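Local coordinates for protein alpha-galactosidase (PDB 3A5V) that probably hydrolyses terminal alpha-linked galactose residues from galactosides, as a tetrameric, N-glycosylated family 27 glycoside hydrolase, at residues 25-29 / 79-83; 52-58 / 100-105. All blocks are in the same frame, centred on the assembly; numbering follows the deposited sequence.

Contact 1: 25-29 / 79-83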
loop_
_atom_site.group_PDB
_atom_site.type_symbol
_atom_site.label_atom_id
_atom_site.label_comp_id
_atom_site.label_asym_id
_atom_site.label_seq_id
_atom_site.Cartn_x
_atom_site.Cartn_y
_atom_site.Cartn_z
ATOM N N GLU A 25 -2.194 44.265 4.378
ATOM C CA GLU A 25 -0.928 44.989 4.317
ATOM C C GLU A 25 -0.461 45.510 5.680
ATOM O O GLU A 25 0.709 45.338 6.036
ATOM C CB GLU A 25 -1.054 46.150 3.322
ATOM C CG GLU A 25 0.097 47.112 3.360
ATOM C CD GLU A 25 -0.087 48.217 2.370
ATOM O OE1 GLU A 25 -0.984 49.071 2.564
ATOM O OE2 GLU A 25 0.676 48.215 1.400
ATOM N N GLN A 26 -1.366 46.133 6.445
ATOM C CA GLN A 26 -0.971 46.774 7.705
ATOM C C GLN A 26 -0.574 45.790 8.798
ATOM O O GLN A 26 0.378 46.038 9.539
ATOM C CB GLN A 26 -2.044 47.740 8.240
ATOM C CG GLN A 26 -1.486 48.749 9.294
ATOM C CD GLN A 26 -0.210 49.474 8.819
ATOM O OE1 GLN A 26 -0.227 50.193 7.810
ATOM N NE2 GLN A 26 0.907 49.264 9.537
ATOM N N LEU A 27 -1.304 44.678 8.887
ATOM C CA LEU A 27 -0.984 43.629 9.849
ATOM C C LEU A 27 0.368 42.994 9.543
ATOM O O LEU A 27 1.160 42.715 10.456
ATOM C CB LEU A 27 -2.097 42.572 9.890
ATOM C CG LEU A 27 -3.469 43.070 10.363
ATOM C CD1 LEU A 27 -4.554 42.055 9.995
ATOM C CD2 LEU A 27 -3.486 43.385 11.862
ATOM N N ILE A 28 0.637 42.762 8.264
ATOM C CA ILE A 28 1.928 42.198 7.859
ATOM C C ILE A 28 3.068 43.166 8.218
ATOM O O ILE A 28 4.097 42.767 8.766
ATOM C CB ILE A 28 1.951 41.847 6.359
ATOM C CG1 ILE A 28 1.005 40.659 6.085
ATOM C CG2 ILE A 28 3.419 41.496 5.873
ATOM C CD1 ILE A 28 0.556 40.542 4.641
ATOM N N LEU A 29 2.869 44.444 7.904
ATOM C CA LEU A 29 3.896 45.457 8.167
ATOM C C LEU A 29 4.144 45.616 9.670
ATOM O O LEU A 29 5.289 45.716 10.093
ATOM C CB LEU A 29 3.513 46.795 7.507
ATOM C CG LEU A 29 4.610 47.801 7.142
ATOM C CD1 LEU A 29 5.865 47.166 6.539
ATOM C CD2 LEU A 29 4.007 48.837 6.205
ATOM N N LEU A 79 4.730 46.602 -0.486
ATOM C CA LEU A 79 4.838 45.922 0.802
ATOM C C LEU A 79 6.152 45.126 0.915
ATOM O O LEU A 79 6.822 45.165 1.950
ATOM C CB LEU A 79 3.606 45.009 1.057
ATOM C CG LEU A 79 3.647 44.137 2.320
ATOM C CD1 LEU A 79 3.844 44.981 3.612
ATOM C CD2 LEU A 79 2.371 43.274 2.424
ATOM N N VAL A 80 6.507 44.395 -0.139
ATOM C CA VAL A 80 7.780 43.650 -0.155
ATOM C C VAL A 80 8.971 44.620 -0.015
ATOM O O VAL A 80 9.932 44.336 0.702
ATOM C CB VAL A 80 7.917 42.776 -1.414
ATOM C CG1 VAL A 80 9.326 42.244 -1.565
ATOM C CG2 VAL A 80 6.888 41.626 -1.380
ATOM N N ASP A 81 8.889 45.776 -0.677
ATOM C CA ASP A 81 9.928 46.819 -0.527
ATOM C C ASP A 81 10.089 47.272 0.926
ATOM O O ASP A 81 11.215 47.454 1.404
ATOM C CB ASP A 81 9.607 48.044 -1.406
ATOM C CG ASP A 81 9.772 47.776 -2.902
ATOM O OD1 ASP A 81 10.476 46.824 -3.333
ATOM O OD2 ASP A 81 9.192 48.565 -3.660
ATOM N N ASP A 82 8.969 47.453 1.626
ATOM C CA ASP A 82 8.973 47.812 3.057
ATOM C C ASP A 82 9.598 46.720 3.934
ATOM O O ASP A 82 10.344 47.010 4.872
ATOM C CB ASP A 82 7.547 48.098 3.553
ATOM C CG ASP A 82 6.988 49.418 3.024
ATOM O OD1 ASP A 82 7.786 50.280 2.617
ATOM O OD2 ASP A 82 5.750 49.581 3.003
ATOM N N ILE A 83 9.272 45.464 3.627
ATOM C CA ILE A 83 9.889 44.300 4.281
ATOM C C ILE A 83 11.406 44.239 4.025
ATOM O O ILE A 83 12.208 44.076 4.957
ATOM C CB ILE A 83 9.161 42.978 3.835
ATOM C CG1 ILE A 83 7.720 42.970 4.375
ATOM C CG2 ILE A 83 9.943 41.736 4.299
ATOM C CD1 ILE A 83 6.787 41.889 3.736
#
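The short axes of 25-29 and 79-83 run almost parallel, 10° apart and 10.7 Å at closest approach, and one turn of each helix supplies the contact. Both turns are regular, with L29 N bonded to E25 O and I83 N to L79 O, each at 3.0 Å. L79 comes first along the second helix and contributes most: its CA-to-CB bond points toward the other helix and it meets E25, I28 and L29, with L79 CD2 4.0 Å from I28 CD1, and L79 CD1 4.2 Å from L29 CD1 and 4.0 Å from E25 O. Next to take part is D82, whose CB packs 3.6 Å from L29 CD1; its carboxylate is not used across the interface but forms a salt bridge with R74, which also pairs with E25. I83 ends the segment, its CD1 4.0 Å from I28 CG2, one turn beyond L79. The backbone register agrees, with CA atoms 6.8 Å apart for E25 and L79 and 7.2 Å for L29 and I83. These are neighbouring parallel helices on the outside of the TIM barrel, and I28 also touches I50, in the loop just after strand 47-49. No hydrogen bond crosses the 286 Å² interface, so its direct cohesion is apolar and van der Waals, while R74 joins the two acidic side chains from outside the segments.

Contact 2: 52-58 / 100-105. With MAN (alpha-D-mannopyranose), chain B; MAN (alpha-D-mannopyranose), chain C.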
loop_
_atom_site.group_PDB
_atom_site.type_symbol
_atom_site.label_atom_id
_atom_site.label_comp_id
_atom_site.label_asym_id
_atom_site.label_seq_id
_atom_site.Cartn_x
_atom_site.Cartn_y
_atom_site.Cartn_z
ATOM N N ASP A 52 -2.155 31.927 2.953
ATOM C CA ASP A 52 -3.325 31.910 2.066
ATOM C C ASP A 52 -4.192 33.173 2.278
ATOM O O ASP A 52 -4.104 33.826 3.324
ATOM C CB ASP A 52 -4.164 30.661 2.397
ATOM C CG ASP A 52 -5.018 30.139 1.217
ATOM O OD1 ASP A 52 -5.048 30.761 0.119
ATOM O OD2 ASP A 52 -5.659 29.064 1.417
ATOM N N CYS A 53 -5.047 33.478 1.296
ATOM C CA CYS A 53 -6.111 34.517 1.381
ATOM C C CYS A 53 -5.615 35.938 1.045
ATOM O O CYS A 53 -6.294 36.919 1.357
ATOM C CB CYS A 53 -6.855 34.446 2.730
ATOM S SG CYS A 53 -8.609 34.904 2.657
ATOM N N TRP A 54 -4.461 36.035 0.374
ATOM C CA TRP A 54 -3.970 37.311 -0.173
ATOM C C TRP A 54 -4.562 37.603 -1.559
ATOM O O TRP A 54 -4.529 38.742 -2.009
ATOM C CB TRP A 54 -2.431 37.333 -0.267
ATOM C CG TRP A 54 -1.826 36.247 -1.147
ATOM C CD1 TRP A 54 -1.339 35.026 -0.726
ATOM C CD2 TRP A 54 -1.633 36.279 -2.571
ATOM N NE1 TRP A 54 -0.879 34.307 -1.791
ATOM C CE2 TRP A 54 -1.034 35.045 -2.938
ATOM C CE3 TRP A 54 -1.902 37.231 -3.575
ATOM C CZ2 TRP A 54 -0.699 34.734 -4.268
ATOM C CZ3 TRP A 54 -1.589 36.919 -4.895
ATOM C CH2 TRP A 54 -0.999 35.676 -5.235
ATOM N N GLN A 55 -5.102 36.566 -2.205
ATOM C CA GLN A 55 -5.430 36.579 -3.632
ATOM C C GLN A 55 -6.649 37.434 -3.975
ATOM O O GLN A 55 -7.622 37.470 -3.233
ATOM C CB GLN A 55 -5.674 35.149 -4.158
ATOM C CG GLN A 55 -4.471 34.195 -4.063
ATOM C CD GLN A 55 -4.366 33.491 -2.706
ATOM O OE1 GLN A 55 -4.994 33.898 -1.734
ATOM N NE2 GLN A 55 -3.582 32.417 -2.653
ATOM N N LYS A 56 -6.566 38.109 -5.119
ATOM C CA LYS A 56 -7.731 38.704 -5.762
ATOM C C LYS A 56 -8.657 37.573 -6.232
ATOM O O LYS A 56 -8.213 36.424 -6.435
ATOM C CB LYS A 56 -7.266 39.566 -6.949
ATOM C CG LYS A 56 -8.307 40.549 -7.485
ATOM C CD LYS A 56 -7.655 41.545 -8.443
ATOM C CE LYS A 56 -8.711 42.322 -9.233
ATOM N NZ LYS A 56 -8.047 43.386 -10.023
ATOM N N ASN A 57 -9.944 37.882 -6.387
ATOM C CA ASN A 57 -10.955 36.860 -6.698
ATOM C C ASN A 57 -10.830 36.218 -8.084
ATOM O O ASN A 57 -11.308 35.104 -8.290
ATOM C CB ASN A 57 -12.373 37.419 -6.508
ATOM C CG ASN A 57 -12.730 38.438 -7.576
ATOM O OD1 ASN A 57 -11.987 39.398 -7.796
ATOM N ND2 ASN A 57 -13.856 38.223 -8.265
ATOM N N GLU A 58 -10.196 36.915 -9.027
ATOM C CA GLU A 58 -9.996 36.389 -10.372
ATOM C C GLU A 58 -8.672 36.876 -10.939
ATOM O O GLU A 58 -8.162 37.908 -10.508
ATOM C CB GLU A 58 -11.159 36.777 -11.312
ATOM C CG GLU A 58 -12.550 36.167 -10.935
ATOM C CD GLU A 58 -12.600 34.614 -10.925
ATOM O OE1 GLU A 58 -11.883 33.961 -11.723
ATOM O OE2 GLU A 58 -13.376 34.042 -10.114
ATOM N N THR A 100 -6.363 27.037 -3.874
ATOM C CA THR A 100 -5.606 26.872 -2.639
ATOM C C THR A 100 -6.476 26.127 -1.637
ATOM O O THR A 100 -7.673 25.904 -1.883
ATOM C CB THR A 100 -5.169 28.228 -2.030
ATOM O OG1 THR A 100 -6.331 28.974 -1.635
ATOM C CG2 THR A 100 -4.313 29.033 -3.017
ATOM N N CYS A 101 -5.892 25.754 -0.497
ATOM C CA CYS A 101 -6.661 25.060 0.530
ATOM C C CYS A 101 -7.828 25.912 1.026
ATOM O O CYS A 101 -8.884 25.372 1.388
ATOM C CB CYS A 101 -5.755 24.558 1.676
ATOM S SG CYS A 101 -4.502 23.325 1.099
ATOM N N GLY A 102 -7.663 27.237 0.974
ATOM C CA GLY A 102 -8.727 28.171 1.348
ATOM C C GLY A 102 -9.735 28.454 0.243
ATOM O O GLY A 102 -10.660 29.254 0.437
ATOM N N GLY A 103 -9.551 27.824 -0.922
ATOM C CA GLY A 103 -10.483 27.988 -2.043
ATOM C C GLY A 103 -10.196 29.149 -2.984
ATOM O O GLY A 103 -11.036 29.497 -3.812
ATOM N N HIS A 104 -9.008 29.744 -2.881
ATOM C CA HIS A 104 -8.598 30.829 -3.784
ATOM C C HIS A 104 -7.892 30.307 -5.035
ATOM O O HIS A 104 -7.473 29.155 -5.080
ATOM C CB HIS A 104 -7.749 31.834 -3.007
ATOM C CG HIS A 104 -8.433 32.299 -1.761
ATOM N ND1 HIS A 104 -8.064 31.873 -0.503
ATOM C CD2 HIS A 104 -9.545 33.049 -1.591
ATOM C CE1 HIS A 104 -8.892 32.379 0.391
ATOM N NE2 HIS A 104 -9.789 33.113 -0.240
ATOM N N ILE A 105 -7.776 31.153 -6.056
ATOM C CA ILE A 105 -7.093 30.781 -7.301
ATOM C C ILE A 105 -5.651 30.361 -7.007
ATOM O O ILE A 105 -4.933 31.068 -6.299
ATOM C CB ILE A 105 -7.113 31.941 -8.347
ATOM C CG1 ILE A 105 -8.552 32.424 -8.615
ATOM C CG2 ILE A 105 -6.370 31.550 -9.638
ATOM C CD1 ILE A 105 -9.443 31.419 -9.320
HETATM C C1 MAN B . -15.043 33.304 -5.181
HETATM C C2 MAN B . -14.785 33.246 -3.672
HETATM C C3 MAN B . -13.364 33.705 -3.329
HETATM C C4 MAN B . -12.300 33.092 -4.241
HETATM C C5 MAN B . -12.743 33.061 -5.711
HETATM C C6 MAN B . -11.773 32.293 -6.603
HETATM O O2 MAN B . -14.983 31.934 -3.178
HETATM O O3 MAN B . -13.072 33.380 -1.984
HETATM O O4 MAN B . -11.134 33.872 -4.111
HETATM O O5 MAN B . -14.061 32.529 -5.849
HETATM O O6 MAN B . -11.765 30.921 -6.266
HETATM C C1 MAN C . -16.982 35.463 -8.822
HETATM C C2 MAN C . -15.845 34.890 -7.952
HETATM C C3 MAN C . -16.175 34.963 -6.450
HETATM C C4 MAN C . -16.703 36.345 -6.061
HETATM C C5 MAN C . -17.795 36.825 -7.025
HETATM C C6 MAN C . -18.277 38.239 -6.693
HETATM O O2 MAN C . -14.630 35.558 -8.223
HETATM O O3 MAN C . -15.052 34.680 -5.634
HETATM O O4 MAN C . -17.203 36.274 -4.744
HETATM O O5 MAN C . -17.352 36.761 -8.380
HETATM O O6 MAN C . -17.255 39.178 -6.961
HETATM O O HOH W 1 -2.461 31.579 -5.519
HETATM O O HOH W 2 -8.785 33.909 -5.437
#
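Both oxygens of the D52 carboxylate are occupied. OD1 accepts from T100 OG1 at 2.8 Å and from H104 ND1 at 3.3 Å, and weakly from C53 N at 3.0 Å; OD2 takes G102 N at 2.7 Å and also bonds a bound TRS molecule, probably from the crystallisation liquor. C53 N bonds Q55 OE1 too, weakly, at 3.1 Å. T100 OG1 accepts H104 N at 3.1 Å. The T100-G103 type I turn is closed by G103 N to T100 O at 2.9 Å, and T100 N reaches H104 O at 2.7 Å. An ideal CB on G102 would clash with D52 OD2.

Two waters extend the network. One donates to I105 O (2.6 Å) and accepts from Q55 NE2 (3.2 Å); the other donates to K56 O (2.8 Å) and accepts from I105 N (3.0 Å). This second water also hydrogen-bonds O4 of the chain B mannose. That sugar donates from O6 to G103 O at 2.9 Å. The chain C mannose O2 accepts from N57 ND2 (2.8 Å) and donates a hydrogen bond to E58 OE2 (2.7 Å).

C53 SG, disulfide-bonded to C21 as C101 is to C131, makes an oblique sulfur-aromatic contact with H104, 4.2 Å from the ring centroid and 55° off its normal. The segments follow the C-terminal ends of adjacent barrel strands 47-49 and 89-95, where (beta/alpha)8 enzymes carry their active site, consistent with TRS marking a pocket, and precede helices 76-85 and 111-121; Y93 of strand 89-95 touches D52 and T100.

From the N terminus the chain first passes 25-29, at the start of helix 25-38, then strand 47-49 and the loop segment 52-58. It reaches 79-83 on helix 76-85, which closes contact 1 across 49 intervening residues, and only after strand 89-95 does 100-105 close contact 2 across 41. The segments therefore alternate, and the two closures cross. Contact 1 ties together helices 25-38 and 76-85 of the barrel's outer layer, whereas contact 2 joins the loops that leave two adjacent strands. Their centres are 19 Å apart and their nearest atoms about 7 Å, without touching; F72, in the chain between 52-58 and 79-83, touches both I28 and W54 and so bridges the two contacts.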